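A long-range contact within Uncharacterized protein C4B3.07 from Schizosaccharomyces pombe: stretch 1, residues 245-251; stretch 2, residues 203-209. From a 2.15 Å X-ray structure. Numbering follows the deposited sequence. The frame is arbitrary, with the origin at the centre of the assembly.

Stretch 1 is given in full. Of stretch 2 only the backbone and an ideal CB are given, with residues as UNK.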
ATOM      1  N   THR A 245      -4.849  12.419   4.390  1.00 33.90           N
ATOM      2  CA  THR A 245      -3.478  12.904   4.511  1.00 35.63           C
ATOM      3  C   THR A 245      -3.241  14.078   3.574  1.00 31.85           C
ATOM      4  O   THR A 245      -2.555  15.036   3.923  1.00 30.87           O
ATOM      5  CB  THR A 245      -2.453  11.808   4.224  1.00 35.92           C
ATOM      6  OG1 THR A 245      -2.658  10.728   5.139  1.00 33.52           O
ATOM      7  CG2 THR A 245      -1.038  12.352   4.389  1.00 37.11           C
ATOM      8  N   PHE A 246      -3.813  14.008   2.381  1.00 29.81           N
ATOM      9  CA  PHE A 246      -3.670  15.114   1.457  1.00 33.00           C
ATOM     10  C   PHE A 246      -4.372  16.348   2.031  1.00 34.63           C
ATOM     11  O   PHE A 246      -3.846  17.466   1.976  1.00 34.44           O
ATOM     12  CB  PHE A 246      -4.224  14.760   0.085  1.00 33.12           C
ATOM     13  CG  PHE A 246      -3.359  15.226  -1.038  1.00 36.16           C
ATOM     14  CD1 PHE A 246      -2.662  16.418  -0.938  1.00 35.44           C
ATOM     15  CD2 PHE A 246      -3.238  14.480  -2.196  1.00 37.72           C
ATOM     16  CE1 PHE A 246      -1.851  16.859  -1.974  1.00 39.35           C
ATOM     17  CE2 PHE A 246      -2.429  14.916  -3.241  1.00 38.59           C
ATOM     18  CZ  PHE A 246      -1.737  16.106  -3.128  1.00 38.24           C
ATOM     19  N   ALA A 247      -5.557  16.134   2.596  1.00 33.26           N
ATOM     20  CA  ALA A 247      -6.271  17.209   3.266  1.00 34.80           C
ATOM     21  C   ALA A 247      -5.375  17.878   4.301  1.00 38.21           C
ATOM     22  O   ALA A 247      -5.291  19.099   4.339  1.00 38.14           O
ATOM     23  CB  ALA A 247      -7.549  16.699   3.909  1.00 29.01           C
ATOM     24  N   GLU A 248      -4.703  17.086   5.133  1.00 35.40           N
ATOM     25  CA  GLU A 248      -3.819  17.652   6.158  1.00 41.26           C
ATOM     26  C   GLU A 248      -2.649  18.403   5.556  1.00 41.87           C
ATOM     27  O   GLU A 248      -2.181  19.389   6.119  1.00 42.73           O
ATOM     28  CB  GLU A 248      -3.275  16.576   7.082  1.00 43.92           C
ATOM     29  CG  GLU A 248      -4.303  15.969   7.976  1.00 46.40           C
ATOM     30  CD  GLU A 248      -3.812  14.677   8.582  1.00 58.63           C
ATOM     31  OE1 GLU A 248      -2.570  14.480   8.631  1.00 57.51           O
ATOM     32  OE2 GLU A 248      -4.668  13.863   8.997  1.00 63.04           O
ATOM     33  N   TYR A 249      -2.165  17.923   4.419  1.00 39.12           N
ATOM     34  CA  TYR A 249      -1.084  18.593   3.718  1.00 40.73           C
ATOM     35  C   TYR A 249      -1.468  20.052   3.499  1.00 44.58           C
ATOM     36  O   TYR A 249      -0.684  20.969   3.764  1.00 42.53           O
ATOM     37  CB  TYR A 249      -0.835  17.906   2.383  1.00 38.52           C
ATOM     38  CG  TYR A 249       0.065  18.662   1.425  1.00 43.03           C
ATOM     39  CD1 TYR A 249       1.449  18.686   1.597  1.00 40.66           C
ATOM     40  CD2 TYR A 249      -0.470  19.323   0.326  1.00 40.46           C
ATOM     41  CE1 TYR A 249       2.271  19.364   0.704  1.00 40.94           C
ATOM     42  CE2 TYR A 249       0.337  19.997  -0.570  1.00 41.12           C
ATOM     43  CZ  TYR A 249       1.703  20.017  -0.384  1.00 43.91           C
ATOM     44  OH  TYR A 249       2.488  20.696  -1.297  1.00 45.57           O
ATOM     45  N   TYR A 250      -2.697  20.256   3.043  1.00 41.11           N
ATOM     46  CA  TYR A 250      -3.173  21.590   2.740  1.00 43.76           C
ATOM     47  C   TYR A 250      -3.508  22.395   3.986  1.00 44.86           C
ATOM     48  O   TYR A 250      -3.202  23.584   4.061  1.00 43.92           O
ATOM     49  CB  TYR A 250      -4.371  21.514   1.812  1.00 39.61           C
ATOM     50  CG  TYR A 250      -3.990  21.164   0.399  1.00 40.66           C
ATOM     51  CD1 TYR A 250      -3.219  22.033  -0.367  1.00 41.49           C
ATOM     52  CD2 TYR A 250      -4.403  19.971  -0.177  1.00 37.10           C
ATOM     53  CE1 TYR A 250      -2.869  21.719  -1.669  1.00 39.88           C
ATOM     54  CE2 TYR A 250      -4.063  19.649  -1.471  1.00 36.13           C
ATOM     55  CZ  TYR A 250      -3.298  20.523  -2.216  1.00 39.90           C
ATOM     56  OH  TYR A 250      -2.963  20.192  -3.509  1.00 38.96           O
HETATM   57  N   MSE A 251      -4.129  21.744   4.963  1.00 44.16           N
HETATM   58  CA  MSE A 251      -4.492  22.421   6.195  1.00 46.31           C
HETATM   59  C   MSE A 251      -3.241  22.905   6.895  1.00 49.41           C
HETATM   60  O   MSE A 251      -3.225  23.987   7.475  1.00 49.43           O
HETATM   61  CB  MSE A 251      -5.302  21.504   7.107  1.00 44.01           C
HETATM   62  CG  MSE A 251      -6.632  21.078   6.497  1.00 44.54           C
HETATM   63 SE   MSE A 251      -7.753  19.993   7.689  1.00 58.93          SE
HETATM   64  CE  MSE A 251      -6.683  18.373   7.828  1.00 46.94           C
ATOM     65  N   UNK A 203       7.208  19.114  -5.282  1.00 41.80           N
ATOM     66  CA  UNK A 203       6.222  20.083  -5.702  1.00 39.05           C
ATOM     67  C   UNK A 203       4.827  19.527  -5.468  1.00 41.36           C
ATOM     68  O   UNK A 203       4.630  18.315  -5.330  1.00 40.11           O
ATOM     69  CB  UNK A 203       6.420  20.458  -7.172  1.00 39.05           C
ATOM     70  N   UNK A 204       3.852  20.420  -5.436  1.00 40.50           N
ATOM     71  CA  UNK A 204       2.478  20.004  -5.276  1.00 42.24           C
ATOM     72  C   UNK A 204       2.062  19.101  -6.442  1.00 40.61           C
ATOM     73  O   UNK A 204       1.331  18.131  -6.256  1.00 36.87           O
ATOM     74  CB  UNK A 204       1.559  21.223  -5.177  1.00 42.24           C
ATOM     75  N   UNK A 205       2.541  19.415  -7.641  1.00 36.88           N
ATOM     76  CA  UNK A 205       2.136  18.659  -8.817  1.00 40.31           C
ATOM     77  C   UNK A 205       2.666  17.232  -8.739  1.00 37.40           C
ATOM     78  O   UNK A 205       1.986  16.284  -9.124  1.00 38.97           O
ATOM     79  CB  UNK A 205       2.630  19.344 -10.093  1.00 40.31           C
ATOM     80  N   UNK A 206       3.886  17.088  -8.242  1.00 36.35           N
ATOM     81  CA  UNK A 206       4.473  15.770  -8.050  1.00 39.10           C
ATOM     82  C   UNK A 206       3.608  14.940  -7.092  1.00 38.29           C
ATOM     83  O   UNK A 206       3.217  13.813  -7.410  1.00 37.19           O
ATOM     84  CB  UNK A 206       5.902  15.893  -7.516  1.00 39.10           C
ATOM     85  N   UNK A 207       3.313  15.514  -5.927  1.00 37.64           N
ATOM     86  CA  UNK A 207       2.511  14.854  -4.900  1.00 36.84           C
ATOM     87  C   UNK A 207       1.141  14.458  -5.417  1.00 36.74           C
ATOM     88  O   UNK A 207       0.703  13.334  -5.210  1.00 33.40           O
ATOM     89  CB  UNK A 207       2.359  15.766  -3.681  1.00 36.84           C
ATOM     90  N   UNK A 208       0.473  15.384  -6.101  1.00 36.79           N
ATOM     91  CA  UNK A 208      -0.801  15.100  -6.743  1.00 34.50           C
ATOM     92  C   UNK A 208      -0.699  13.907  -7.674  1.00 35.44           C
ATOM     93  O   UNK A 208      -1.597  13.068  -7.735  1.00 34.66           O
ATOM     94  CB  UNK A 208      -1.293  16.326  -7.515  1.00 34.50           C
ATOM     95  N   UNK A 209       0.393  13.851  -8.426  1.00 35.84           N
ATOM     96  CA  UNK A 209       0.604  12.781  -9.388  1.00 37.75           C
ATOM     97  C   UNK A 209       0.823  11.424  -8.696  1.00 33.36           C
ATOM     98  O   UNK A 209       0.175  10.436  -9.016  1.00 31.74           O
ATOM     99  CB  UNK A 209       1.801  13.116 -10.281  1.00 37.75           C
TER

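Stretch 1 is one continuous piece of helix, and stretch 2 runs nearly antiparallel to it, at 166°, with the axes 12.3 Å apart. That spacing leaves room for side chains between the backbones, and stretch 1 fills much of it with three aromatic rings, those of Phe-246, Tyr-249 and Tyr-250.

Position 203 has phi/psi of -72/161, outside the helical region, and the helix starts at the next residue. Its CB points away from stretch 1, so the local backbone sets the preference: Ser, Thr, Asp or Asn could each accept a bond from a free amide of the first turn. The residue is Ser-203, whose chi1 of 62° (p) brings OG to 3.2 Å from the backbone N of position 206, which donates to it in a capping bond.

At position 204 CB points sideways, 4.0 Å from Tyr-249 OH and 4.9 Å from Tyr-250 OH. Two phenol hydroxyls invite a polar side chain; Ser would leave its hydroxyl short of Tyr-250 OH, whereas Asp might approach it and Glu or Gln could reach it easily. The residue is Glu-204. With chi1 and chi2 both t, the chain is extended and its carboxylate lies near the edge of the Tyr-250 ring, where OE2 accepts a very short hydrogen bond, 2.5 Å, from Tyr-250 OH.

Position 205 points away and meets nothing of stretch 1. Many residues would serve, and a small helix former is one simple choice: Ala-205. Position 206 is likewise out of reach and little constrained by this contact; it holds Phe-206.

Position 207 points toward stretch 1, its CB 4.1 Å from Phe-246 CZ and 5.4 Å from Tyr-249 CZ. Ring carbons offer no polar partner here, so Leu, Ile or Met would suit. The residue is Leu-207, with rotamer m, t. Its CB packs 4.2 Å from Phe-246 CZ, while its CD1 reaches to 3.7 Å from Tyr-249 CE1, so one side chain touches two rings a turn apart.

Position 208 points sideways, with CB 4.4 Å from Phe-246 CZ. An apolar chain long enough to turn back against that ring, such as Leu or Met, would extend the apolar contact. The residue is Leu-208; its CD2 comes within 3.4 Å of Phe-246 CZ, a tight contact, and lies 4.2 Å from Tyr-250 OH.

Position 209 points away from stretch 1, leaving a polar residue free to find partners of its own. The residue is Asp-209, whose carboxylate is hydrogen-bonded elsewhere in the structure.

Stretch 2, residues 203-209: SEAFLLD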
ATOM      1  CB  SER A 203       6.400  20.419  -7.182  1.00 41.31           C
ATOM      2  OG  SER A 203       6.217  19.274  -7.989  1.00 41.16           O
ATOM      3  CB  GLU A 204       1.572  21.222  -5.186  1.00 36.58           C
ATOM      4  CG  GLU A 204       0.095  20.887  -5.171  1.00 39.91           C
ATOM      5  CD  GLU A 204      -0.765  22.132  -5.208  1.00 45.35           C
ATOM      6  OE1 GLU A 204      -0.251  23.192  -5.632  1.00 47.37           O
ATOM      7  OE2 GLU A 204      -1.946  22.052  -4.814  1.00 42.78           O
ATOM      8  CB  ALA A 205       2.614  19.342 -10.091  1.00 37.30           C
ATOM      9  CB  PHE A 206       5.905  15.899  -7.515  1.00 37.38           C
ATOM     10  CG  PHE A 206       6.588  14.582  -7.291  1.00 39.35           C
ATOM     11  CD1 PHE A 206       7.209  13.921  -8.338  1.00 40.57           C
ATOM     12  CD2 PHE A 206       6.596  13.995  -6.033  1.00 38.75           C
ATOM     13  CE1 PHE A 206       7.839  12.694  -8.130  1.00 40.17           C
ATOM     14  CE2 PHE A 206       7.216  12.777  -5.819  1.00 39.31           C
ATOM     15  CZ  PHE A 206       7.843  12.126  -6.869  1.00 38.33           C
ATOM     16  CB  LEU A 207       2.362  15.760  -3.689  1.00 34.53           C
ATOM     17  CG  LEU A 207       3.623  15.902  -2.849  1.00 40.47           C
ATOM     18  CD1 LEU A 207       3.491  17.067  -1.876  1.00 41.54           C
ATOM     19  CD2 LEU A 207       3.905  14.606  -2.109  1.00 41.95           C
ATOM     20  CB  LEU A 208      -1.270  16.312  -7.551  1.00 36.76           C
ATOM     21  CG  LEU A 208      -1.952  17.418  -6.739  1.00 42.48           C
ATOM     22  CD1 LEU A 208      -2.229  18.670  -7.590  1.00 38.41           C
ATOM     23  CD2 LEU A 208      -3.242  16.880  -6.112  1.00 38.85           C
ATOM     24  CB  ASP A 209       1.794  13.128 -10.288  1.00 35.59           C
ATOM     25  CG  ASP A 209       2.042  12.087 -11.372  1.00 37.22           C
ATOM     26  OD1 ASP A 209       1.076  11.478 -11.887  1.00 41.35           O
ATOM     27  OD2 ASP A 209       3.220  11.889 -11.718  1.00 39.82           O
TER
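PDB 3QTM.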